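Local coordinates for Slr1438 protein (Synechocystis sp., PDB 3K25) that is of unknown function but belongs to the aldose 1-epimerase family and may bind carbohydrates and act as a sugar isomerase, at residues Ser234-Thr239 / Ser276-Trp281; Met157-Gly162 / Gln268-Glu273; Ser21-Ser26 / Tyr136-His141. All blocks are in the same frame, centred on the assembly; numbering follows the deposited sequence.

Contact 1: Ser234-Thr239 / Ser276-Trp281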
loop_
_atom_site.group_PDB
_atom_site.type_symbol
_atom_site.label_atom_id
_atom_site.label_comp_id
_atom_site.label_asym_id
_atom_site.label_seq_id
_atom_site.Cartn_x
_atom_site.Cartn_y
_atom_site.Cartn_z
ATOM N N SER A 234 3.308 -11.969 -4.258
ATOM C CA SER A 234 3.989 -12.573 -5.397
ATOM C C SER A 234 5.476 -12.143 -5.381
ATOM O O SER A 234 5.857 -11.212 -4.659
ATOM C CB SER A 234 3.301 -12.156 -6.704
ATOM O OG SER A 234 3.502 -10.782 -7.000
ATOM N N GLU A 235 6.312 -12.806 -6.179
ATOM C CA GLU A 235 7.742 -12.509 -6.181
ATOM C C GLU A 235 8.229 -11.114 -6.567
ATOM O O GLU A 235 9.423 -10.837 -6.472
ATOM C CB GLU A 235 8.493 -13.554 -7.004
ATOM C CG GLU A 235 8.122 -13.628 -8.463
ATOM C CD GLU A 235 8.737 -14.849 -9.135
ATOM O OE1 GLU A 235 8.482 -15.062 -10.344
ATOM O OE2 GLU A 235 9.478 -15.597 -8.454
ATOM N N LEU A 236 7.331 -10.237 -6.998
ATOM C CA LEU A 236 7.727 -8.876 -7.352
ATOM C C LEU A 236 8.151 -8.139 -6.072
ATOM O O LEU A 236 8.945 -7.198 -6.115
ATOM C CB LEU A 236 6.557 -8.125 -8.001
ATOM C CG LEU A 236 6.738 -6.610 -8.213
ATOM C CD1 LEU A 236 7.737 -6.377 -9.340
ATOM C CD2 LEU A 236 5.398 -5.924 -8.525
ATOM N N TYR A 237 7.631 -8.588 -4.932
ATOM C CA TYR A 237 7.932 -7.935 -3.670
ATOM C C TYR A 237 9.055 -8.590 -2.895
ATOM O O TYR A 237 8.929 -9.728 -2.437
ATOM C CB TYR A 237 6.662 -7.866 -2.832
ATOM C CG TYR A 237 5.546 -7.222 -3.605
ATOM C CD1 TYR A 237 4.669 -7.995 -4.377
ATOM C CD2 TYR A 237 5.418 -5.826 -3.648
ATOM C CE1 TYR A 237 3.690 -7.387 -5.180
ATOM C CE2 TYR A 237 4.449 -5.212 -4.447
ATOM C CZ TYR A 237 3.592 -5.995 -5.211
ATOM O OH TYR A 237 2.653 -5.389 -6.022
ATOM N N GLN A 238 10.147 -7.844 -2.724
ATOM C CA GLN A 238 11.330 -8.348 -2.037
ATOM C C GLN A 238 11.653 -7.642 -0.734
ATOM O O GLN A 238 12.553 -8.063 -0.009
ATOM C CB GLN A 238 12.515 -8.253 -2.989
ATOM C CG GLN A 238 12.191 -8.855 -4.347
ATOM C CD GLN A 238 13.117 -8.372 -5.433
ATOM O OE1 GLN A 238 14.272 -8.783 -5.505
ATOM N NE2 GLN A 238 12.615 -7.479 -6.286
ATOM N N THR A 239 10.911 -6.578 -0.437
ATOM C CA THR A 239 11.129 -5.807 0.786
ATOM C C THR A 239 9.889 -5.671 1.670
ATOM O O THR A 239 8.766 -5.535 1.180
ATOM C CB THR A 239 11.656 -4.396 0.465
ATOM O OG1 THR A 239 13.058 -4.468 0.160
ATOM C CG2 THR A 239 11.444 -3.462 1.649
ATOM N N SER A 276 4.768 -4.142 -23.305
ATOM C CA SER A 276 4.628 -5.366 -22.528
ATOM C C SER A 276 4.042 -5.001 -21.175
ATOM O O SER A 276 3.738 -3.835 -20.912
ATOM C CB SER A 276 5.993 -6.021 -22.311
ATOM O OG SER A 276 6.672 -6.220 -23.534
ATOM N N SER A 277 3.890 -6.005 -20.321
ATOM C CA SER A 277 3.375 -5.796 -18.971
ATOM C C SER A 277 3.733 -6.993 -18.093
ATOM O O SER A 277 4.060 -8.060 -18.596
ATOM C CB SER A 277 1.850 -5.642 -18.990
ATOM O OG SER A 277 1.220 -6.915 -19.117
ATOM N N ARG A 278 3.700 -6.804 -16.782
ATOM C CA ARG A 278 3.947 -7.909 -15.873
ATOM C C ARG A 278 2.880 -7.834 -14.796
ATOM O O ARG A 278 2.296 -6.774 -14.554
ATOM C CB ARG A 278 5.361 -7.860 -15.282
ATOM C CG ARG A 278 5.741 -6.584 -14.578
ATOM C CD ARG A 278 7.241 -6.595 -14.254
ATOM N NE ARG A 278 7.585 -7.545 -13.194
ATOM C CZ ARG A 278 8.819 -7.743 -12.728
ATOM N NH1 ARG A 278 9.857 -7.069 -13.227
ATOM N NH2 ARG A 278 9.014 -8.589 -11.727
ATOM N N SER A 279 2.584 -8.969 -14.182
ATOM C CA SER A 279 1.561 -8.995 -13.150
ATOM C C SER A 279 2.110 -9.429 -11.802
ATOM O O SER A 279 3.192 -10.007 -11.698
ATOM C CB SER A 279 0.390 -9.899 -13.571
ATOM O OG SER A 279 0.785 -11.250 -13.705
ATOM N N ALA A 280 1.353 -9.122 -10.761
ATOM C CA ALA A 280 1.755 -9.457 -9.413
ATOM C C ALA A 280 0.507 -9.428 -8.558
ATOM O O ALA A 280 -0.583 -9.097 -9.036
ATOM C CB ALA A 280 2.768 -8.430 -8.909
ATOM N N TRP A 281 0.670 -9.777 -7.290
ATOM C CA TRP A 281 -0.439 -9.755 -6.366
ATOM C C TRP A 281 0.029 -9.711 -4.914
ATOM O O TRP A 281 1.125 -10.161 -4.569
ATOM C CB TRP A 281 -1.325 -10.985 -6.575
ATOM C CG TRP A 281 -0.592 -12.268 -6.364
ATOM C CD1 TRP A 281 0.033 -13.025 -7.319
ATOM C CD2 TRP A 281 -0.321 -12.903 -5.106
ATOM N NE1 TRP A 281 0.679 -14.083 -6.732
ATOM C CE2 TRP A 281 0.481 -14.034 -5.374
ATOM C CE3 TRP A 281 -0.671 -12.620 -3.778
ATOM C CZ2 TRP A 281 0.942 -14.889 -4.358
ATOM C CZ3 TRP A 281 -0.211 -13.467 -2.771
ATOM C CH2 TRP A 281 0.588 -14.587 -3.069
#
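Two hydrogen bonds fasten S234 to the backbone of W281. The amide of S234 gives its proton to W281 O at 2.9 Å, approaching almost along the C=O axis in a nearly straight bond (168°). In return, the W281 amide donates to S234 OG over 3.0 Å. OG can accept it because it lies between the backbone N and the carbonyl carbon of S234 (chi1 70°), so backbone and side chain of one residue grip both polar groups of the other.

The indole adds a CH-pi contact. Although CB of W281 points away from the turn, chi1 of 60° swings the ring back over S234, whose CB sits 3.5 Å from the centroid of the five-membered ring, above its face. The S234 amide also lies over this face of the indole.

Apolar packing centres on the methyl of A280. L236 CD2 approaches A280 CB to 3.7 Å, and Y237 CE1 lies 4.0 Å from the same A280 CB. L236 also crosses R278 obliquely, CD1 resting above one face of the guanidinium near its rim, 3.5 Å from R278 NH2.

S234 opens a type I beta turn ending at Y237, closed by a hydrogen bond from Y237 N to S234 O. The turn lies in the link from strand 227-233, which pairs antiparallel with strand 276-287, to strand 239-245 of the sheet that holds strand 157-168, so the contact packs this crossing between sheets. Strand 142-151 flanks strand 276-287, and Y237 OH is hydrogen-bonded to its Q147 OE1. F159 of strand 157-168 packs against L236 and R278.

Contact 2: Met157-Gly162 / Gln268-Glu273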
loop_
_atom_site.group_PDB
_atom_site.type_symbol
_atom_site.label_atom_id
_atom_site.label_comp_id
_atom_site.label_asym_id
_atom_site.label_seq_id
_atom_site.Cartn_x
_atom_site.Cartn_y
_atom_site.Cartn_z
HETATM N N MSE A 157 10.955 0.253 -18.893
HETATM C CA MSE A 157 10.430 1.102 -17.840
HETATM C C MSE A 157 10.851 0.600 -16.470
HETATM O O MSE A 157 10.476 -0.494 -16.051
HETATM C CB MSE A 157 8.906 1.149 -17.931
HETATM C CG MSE A 157 8.240 1.992 -16.866
HETATM SE SE MSE A 157 6.305 1.893 -16.984
HETATM C CE MSE A 157 6.075 0.124 -16.208
ATOM N N PRO A 158 11.667 1.384 -15.761
ATOM C CA PRO A 158 12.079 0.930 -14.440
ATOM C C PRO A 158 10.981 1.387 -13.497
ATOM O O PRO A 158 10.304 2.373 -13.781
ATOM C CB PRO A 158 13.389 1.675 -14.228
ATOM C CG PRO A 158 13.114 2.989 -14.864
ATOM C CD PRO A 158 12.380 2.618 -16.142
ATOM N N PHE A 159 10.776 0.678 -12.397
ATOM C CA PHE A 159 9.741 1.089 -11.458
ATOM C C PHE A 159 9.777 0.333 -10.138
ATOM O O PHE A 159 10.466 -0.671 -9.979
ATOM C CB PHE A 159 8.346 0.906 -12.072
ATOM C CG PHE A 159 7.832 -0.498 -11.974
ATOM C CD1 PHE A 159 8.227 -1.467 -12.902
ATOM C CD2 PHE A 159 7.010 -0.879 -10.903
ATOM C CE1 PHE A 159 7.811 -2.802 -12.766
ATOM C CE2 PHE A 159 6.590 -2.210 -10.752
ATOM C CZ PHE A 159 6.991 -3.176 -11.685
ATOM N N SER A 160 9.011 0.855 -9.195
ATOM C CA SER A 160 8.846 0.264 -7.884
ATOM C C SER A 160 7.360 0.353 -7.589
ATOM O O SER A 160 6.697 1.322 -7.971
ATOM C CB SER A 160 9.640 1.027 -6.823
ATOM O OG SER A 160 10.858 0.363 -6.537
ATOM N N LEU A 161 6.837 -0.676 -6.933
ATOM C CA LEU A 161 5.433 -0.714 -6.574
ATOM C C LEU A 161 5.301 -1.179 -5.131
ATOM O O LEU A 161 5.961 -2.131 -4.713
ATOM C CB LEU A 161 4.662 -1.662 -7.508
ATOM C CG LEU A 161 3.181 -1.842 -7.142
ATOM C CD1 LEU A 161 2.512 -0.467 -6.988
ATOM C CD2 LEU A 161 2.477 -2.674 -8.193
ATOM N N GLY A 162 4.451 -0.503 -4.367
ATOM C CA GLY A 162 4.268 -0.895 -2.983
ATOM C C GLY A 162 2.876 -0.649 -2.435
ATOM O O GLY A 162 2.124 0.198 -2.929
ATOM N N GLN A 268 16.828 -4.113 -6.168
ATOM C CA GLN A 268 15.517 -4.753 -6.289
ATOM C C GLN A 268 14.641 -3.949 -7.229
ATOM O O GLN A 268 13.417 -4.012 -7.143
ATOM C CB GLN A 268 14.812 -4.864 -4.927
ATOM C CG GLN A 268 15.598 -5.624 -3.852
ATOM C CD GLN A 268 14.825 -5.767 -2.542
ATOM O OE1 GLN A 268 14.048 -4.884 -2.160
ATOM N NE2 GLN A 268 15.051 -6.870 -1.839
ATOM N N LEU A 269 15.266 -3.174 -8.113
ATOM C CA LEU A 269 14.503 -2.373 -9.055
ATOM C C LEU A 269 13.829 -3.327 -10.048
ATOM O O LEU A 269 14.310 -4.434 -10.264
ATOM C CB LEU A 269 15.427 -1.395 -9.787
ATOM C CG LEU A 269 14.755 -0.457 -10.791
ATOM C CD1 LEU A 269 13.685 0.357 -10.083
ATOM C CD2 LEU A 269 15.786 0.457 -11.438
ATOM N N ALA A 270 12.713 -2.909 -10.637
ATOM C CA ALA A 270 11.998 -3.754 -11.590
ATOM C C ALA A 270 11.786 -3.056 -12.932
ATOM O O ALA A 270 11.748 -1.822 -13.012
ATOM C CB ALA A 270 10.645 -4.180 -11.001
ATOM N N TRP A 271 11.634 -3.856 -13.984
ATOM C CA TRP A 271 11.449 -3.317 -15.320
ATOM C C TRP A 271 10.312 -3.983 -16.078
ATOM O O TRP A 271 9.913 -5.110 -15.769
ATOM C CB TRP A 271 12.730 -3.468 -16.145
ATOM C CG TRP A 271 13.952 -2.762 -15.596
ATOM C CD1 TRP A 271 14.774 -3.197 -14.594
ATOM C CD2 TRP A 271 14.469 -1.488 -16.012
ATOM N NE1 TRP A 271 15.766 -2.275 -14.361
ATOM C CE2 TRP A 271 15.603 -1.217 -15.217
ATOM C CE3 TRP A 271 14.084 -0.553 -16.982
ATOM C CZ2 TRP A 271 16.352 -0.049 -15.357
ATOM C CZ3 TRP A 271 14.828 0.607 -17.121
ATOM C CH2 TRP A 271 15.949 0.849 -16.311
ATOM N N VAL A 272 9.797 -3.260 -17.072
ATOM C CA VAL A 272 8.731 -3.738 -17.946
ATOM C C VAL A 272 9.164 -3.395 -19.372
ATOM O O VAL A 272 9.296 -2.220 -19.729
ATOM C CB VAL A 272 7.367 -3.042 -17.677
ATOM C CG1 VAL A 272 6.319 -3.585 -18.648
ATOM C CG2 VAL A 272 6.911 -3.272 -16.233
ATOM N N GLU A 273 9.397 -4.420 -20.183
ATOM C CA GLU A 273 9.820 -4.202 -21.551
ATOM C C GLU A 273 8.757 -3.448 -22.335
ATOM O O GLU A 273 7.570 -3.490 -22.000
ATOM C CB GLU A 273 10.110 -5.537 -22.220
ATOM C CG GLU A 273 11.069 -6.417 -21.438
ATOM C CD GLU A 273 12.301 -5.672 -20.958
ATOM O OE1 GLU A 273 12.864 -4.876 -21.743
ATOM O OE2 GLU A 273 12.708 -5.895 -19.794
#
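From CB outward, W271 lies along the backbone and ring of P158. Its CB passes 3.7 Å from M157 O, and with CG anti to the carbonyl carbon (chi1 -60°) the indole turns across the neighbouring strand. CE3 reaches P158 N at 3.3 Å, CZ3 meets P158 CD, and CH2 at the tip lies beside P158 CB. The proline thus rests flat on the indole: P158 CB is 3.3 Å from the centroid of the six-membered ring, only 10° off its normal, a CH-pi contact over the face. An alanine in place of W271 would remove the indole face under P158 and would probably loosen packing on that side.

Beneath the rings, strands 157-159 and 270-272 form an antiparallel ladder. M157 with V272 and F159 with A270 are hydrogen-bonded pairs. V272 N meets M157 O in the carbonyl plane, on a lone pair, at 3.0 Å, while the return bond from M157 N comes to V272 O from above the carbonyl plane. F159 N to A270 O is 2.8 Å. P158, which has no N-H to give, occupies the non-hydrogen-bonded pair with W271.

On the face bearing M157, F159, A270 and V272, the selenomethionine runs alongside V272, its bent tip CE 3.5 Å from V272 CG2. F159 CE1 lies 3.6 Å from A270 CB and equally near V272 CG2.

The chemistry is therefore layered: backbone amides and carbonyls satisfy one another in the middle, with aliphatic-aromatic packing on both faces, so the short strand 270-272 is held by polar and apolar contacts together.

Contact 3: Ser21-Ser26 / Tyr136-His141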
loop_
_atom_site.group_PDB
_atom_site.type_symbol
_atom_site.label_atom_id
_atom_site.label_comp_id
_atom_site.label_asym_id
_atom_site.label_seq_id
_atom_site.Cartn_x
_atom_site.Cartn_y
_atom_site.Cartn_z
ATOM N N SER A 21 -19.571 -13.877 5.071
ATOM C CA SER A 21 -18.462 -13.742 6.004
ATOM C C SER A 21 -18.628 -12.472 6.802
ATOM O O SER A 21 -17.819 -12.184 7.679
ATOM C CB SER A 21 -17.146 -13.668 5.244
ATOM O OG SER A 21 -17.149 -12.548 4.370
ATOM N N LEU A 22 -19.683 -11.717 6.500
ATOM C CA LEU A 22 -19.929 -10.448 7.174
ATOM C C LEU A 22 -18.740 -9.527 6.925
ATOM O O LEU A 22 -18.233 -8.868 7.837
ATOM C CB LEU A 22 -20.125 -10.656 8.679
ATOM C CG LEU A 22 -21.571 -10.823 9.146
ATOM C CD1 LEU A 22 -22.229 -11.964 8.399
ATOM C CD2 LEU A 22 -21.590 -11.078 10.635
ATOM N N ALA A 23 -18.304 -9.487 5.671
ATOM C CA ALA A 23 -17.174 -8.660 5.283
ATOM C C ALA A 23 -17.587 -7.521 4.358
ATOM O O ALA A 23 -18.290 -7.728 3.364
ATOM C CB ALA A 23 -16.117 -9.513 4.602
ATOM N N ARG A 24 -17.147 -6.316 4.696
ATOM C CA ARG A 24 -17.443 -5.157 3.881
ATOM C C ARG A 24 -16.230 -4.246 3.762
ATOM O O ARG A 24 -15.488 -4.021 4.730
ATOM C CB ARG A 24 -18.662 -4.402 4.430
ATOM C CG ARG A 24 -18.767 -4.292 5.954
ATOM C CD ARG A 24 -20.244 -4.267 6.373
ATOM N NE ARG A 24 -21.015 -3.291 5.606
ATOM C CZ ARG A 24 -22.256 -3.492 5.172
ATOM N NH1 ARG A 24 -22.870 -4.636 5.427
ATOM N NH2 ARG A 24 -22.882 -2.552 4.478
ATOM N N LEU A 25 -16.019 -3.740 2.554
ATOM C CA LEU A 25 -14.881 -2.877 2.287
ATOM C C LEU A 25 -15.310 -1.602 1.559
ATOM O O LEU A 25 -16.293 -1.594 0.801
ATOM C CB LEU A 25 -13.849 -3.664 1.466
ATOM C CG LEU A 25 -12.538 -3.022 1.004
ATOM C CD1 LEU A 25 -11.497 -4.126 0.825
ATOM C CD2 LEU A 25 -12.746 -2.235 -0.289
ATOM N N SER A 26 -14.575 -0.527 1.808
ATOM C CA SER A 26 -14.860 0.748 1.175
ATOM C C SER A 26 -13.665 1.180 0.342
ATOM O O SER A 26 -12.562 1.351 0.863
ATOM C CB SER A 26 -15.171 1.813 2.231
ATOM O OG SER A 26 -16.252 1.411 3.054
ATOM N N TYR A 136 -9.290 -5.601 -7.176
ATOM C CA TYR A 136 -9.485 -5.785 -5.750
ATOM C C TYR A 136 -10.595 -6.814 -5.603
ATOM O O TYR A 136 -11.710 -6.607 -6.069
ATOM C CB TYR A 136 -9.885 -4.474 -5.086
ATOM C CG TYR A 136 -8.963 -3.313 -5.380
ATOM C CD1 TYR A 136 -8.901 -2.760 -6.654
ATOM C CD2 TYR A 136 -8.194 -2.730 -4.371
ATOM C CE1 TYR A 136 -8.115 -1.658 -6.920
ATOM C CE2 TYR A 136 -7.399 -1.619 -4.629
ATOM C CZ TYR A 136 -7.372 -1.086 -5.908
ATOM O OH TYR A 136 -6.650 0.058 -6.173
ATOM N N GLN A 137 -10.265 -7.930 -4.964
ATOM C CA GLN A 137 -11.202 -9.030 -4.760
ATOM C C GLN A 137 -11.391 -9.274 -3.278
ATOM O O GLN A 137 -10.430 -9.484 -2.548
ATOM C CB GLN A 137 -10.665 -10.278 -5.450
ATOM C CG GLN A 137 -10.262 -9.969 -6.873
ATOM C CD GLN A 137 -9.459 -11.061 -7.518
ATOM O OE1 GLN A 137 -9.004 -11.991 -6.858
ATOM N NE2 GLN A 137 -9.264 -10.948 -8.821
ATOM N N LEU A 138 -12.650 -9.226 -2.849
ATOM C CA LEU A 138 -13.012 -9.428 -1.453
ATOM C C LEU A 138 -13.832 -10.698 -1.266
ATOM O O LEU A 138 -14.887 -10.842 -1.873
ATOM C CB LEU A 138 -13.834 -8.249 -0.950
ATOM C CG LEU A 138 -14.209 -8.381 0.527
ATOM C CD1 LEU A 138 -13.052 -7.826 1.353
ATOM C CD2 LEU A 138 -15.502 -7.613 0.841
ATOM N N GLN A 139 -13.328 -11.616 -0.446
ATOM C CA GLN A 139 -14.038 -12.853 -0.140
ATOM C C GLN A 139 -13.719 -13.301 1.273
ATOM O O GLN A 139 -12.618 -13.079 1.778
ATOM C CB GLN A 139 -13.665 -14.008 -1.069
ATOM C CG GLN A 139 -13.920 -15.360 -0.362
ATOM C CD GLN A 139 -13.439 -16.580 -1.121
ATOM O OE1 GLN A 139 -12.330 -16.599 -1.668
ATOM N NE2 GLN A 139 -14.266 -17.628 -1.136
ATOM N N GLY A 140 -14.697 -13.956 1.892
ATOM C CA GLY A 140 -14.526 -14.467 3.233
ATOM C C GLY A 140 -13.813 -13.507 4.154
ATOM O O GLY A 140 -14.325 -12.434 4.444
ATOM N N HIS A 141 -12.626 -13.885 4.611
ATOM C CA HIS A 141 -11.884 -13.035 5.526
ATOM C C HIS A 141 -10.597 -12.492 4.930
ATOM O O HIS A 141 -9.625 -12.244 5.648
ATOM C CB HIS A 141 -11.581 -13.805 6.812
ATOM C CG HIS A 141 -12.790 -14.069 7.656
ATOM N ND1 HIS A 141 -13.443 -13.075 8.354
ATOM C CD2 HIS A 141 -13.475 -15.212 7.902
ATOM C CE1 HIS A 141 -14.476 -13.594 8.993
ATOM N NE2 HIS A 141 -14.518 -14.888 8.736
#
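L25 and L138 cross obliquely where strands 23-26 and 136-139 face each other, their segment axes 7.8 Å apart and running in roughly opposite directions at 157°. Both leucines have CG anti to the backbone N and point into the interface, where L25 CD1 and L138 CD1 meet tip to tip at 4.0 Å. The other branch of L138 reaches along strand 23-26, CD2 lying 3.8 Å from A23 O. A23 also points inward, its CB approaching G140 O to 3.4 Å.

At the end of the interface S21 turns its side chain toward the bend after strand 136-139. With OG between the backbone N and the carbonyl carbon, it comes 2.8 Å from G140 O, but it is also hydrogen-bonded to D18 OD2, so its one proton has competing acceptors. G140 adopts a positive phi of 42°, which favours glycine. L22 and A23 both face D18 in a G1 beta bulge.

Leucine methyls thus join two sheets face to face, in keeping with the beta-sandwich of galactose mutarotase-like proteins. This apolar packing is nondirectional, and the one polar link between the segments, at S21, is shared with D18 and cannot be assigned to G140 alone.

Overall arrangement
Contacts 1 and 2 are neighbours, their centres about 9 Å apart, and they touch directly. T239 OG1 lies 2.6 Å from Q268 OE1, a probable hydrogen bond, and R278 NH1 reaches W271 O at 3.2 Å, so the same arginine serves both. Strands 270-272 and 276-287 follow each other in the chain, carrying it from the sheet of contact 2 into that of contact 1. Contact 3 stands apart, about 23 Å from contact 1 and 29 Å from contact 2 between centres, yet it shares with contact 1 the sheet containing strands 130-139 and 276-287. Contacts 2 and 3 lie on opposite sides of the chain's centre.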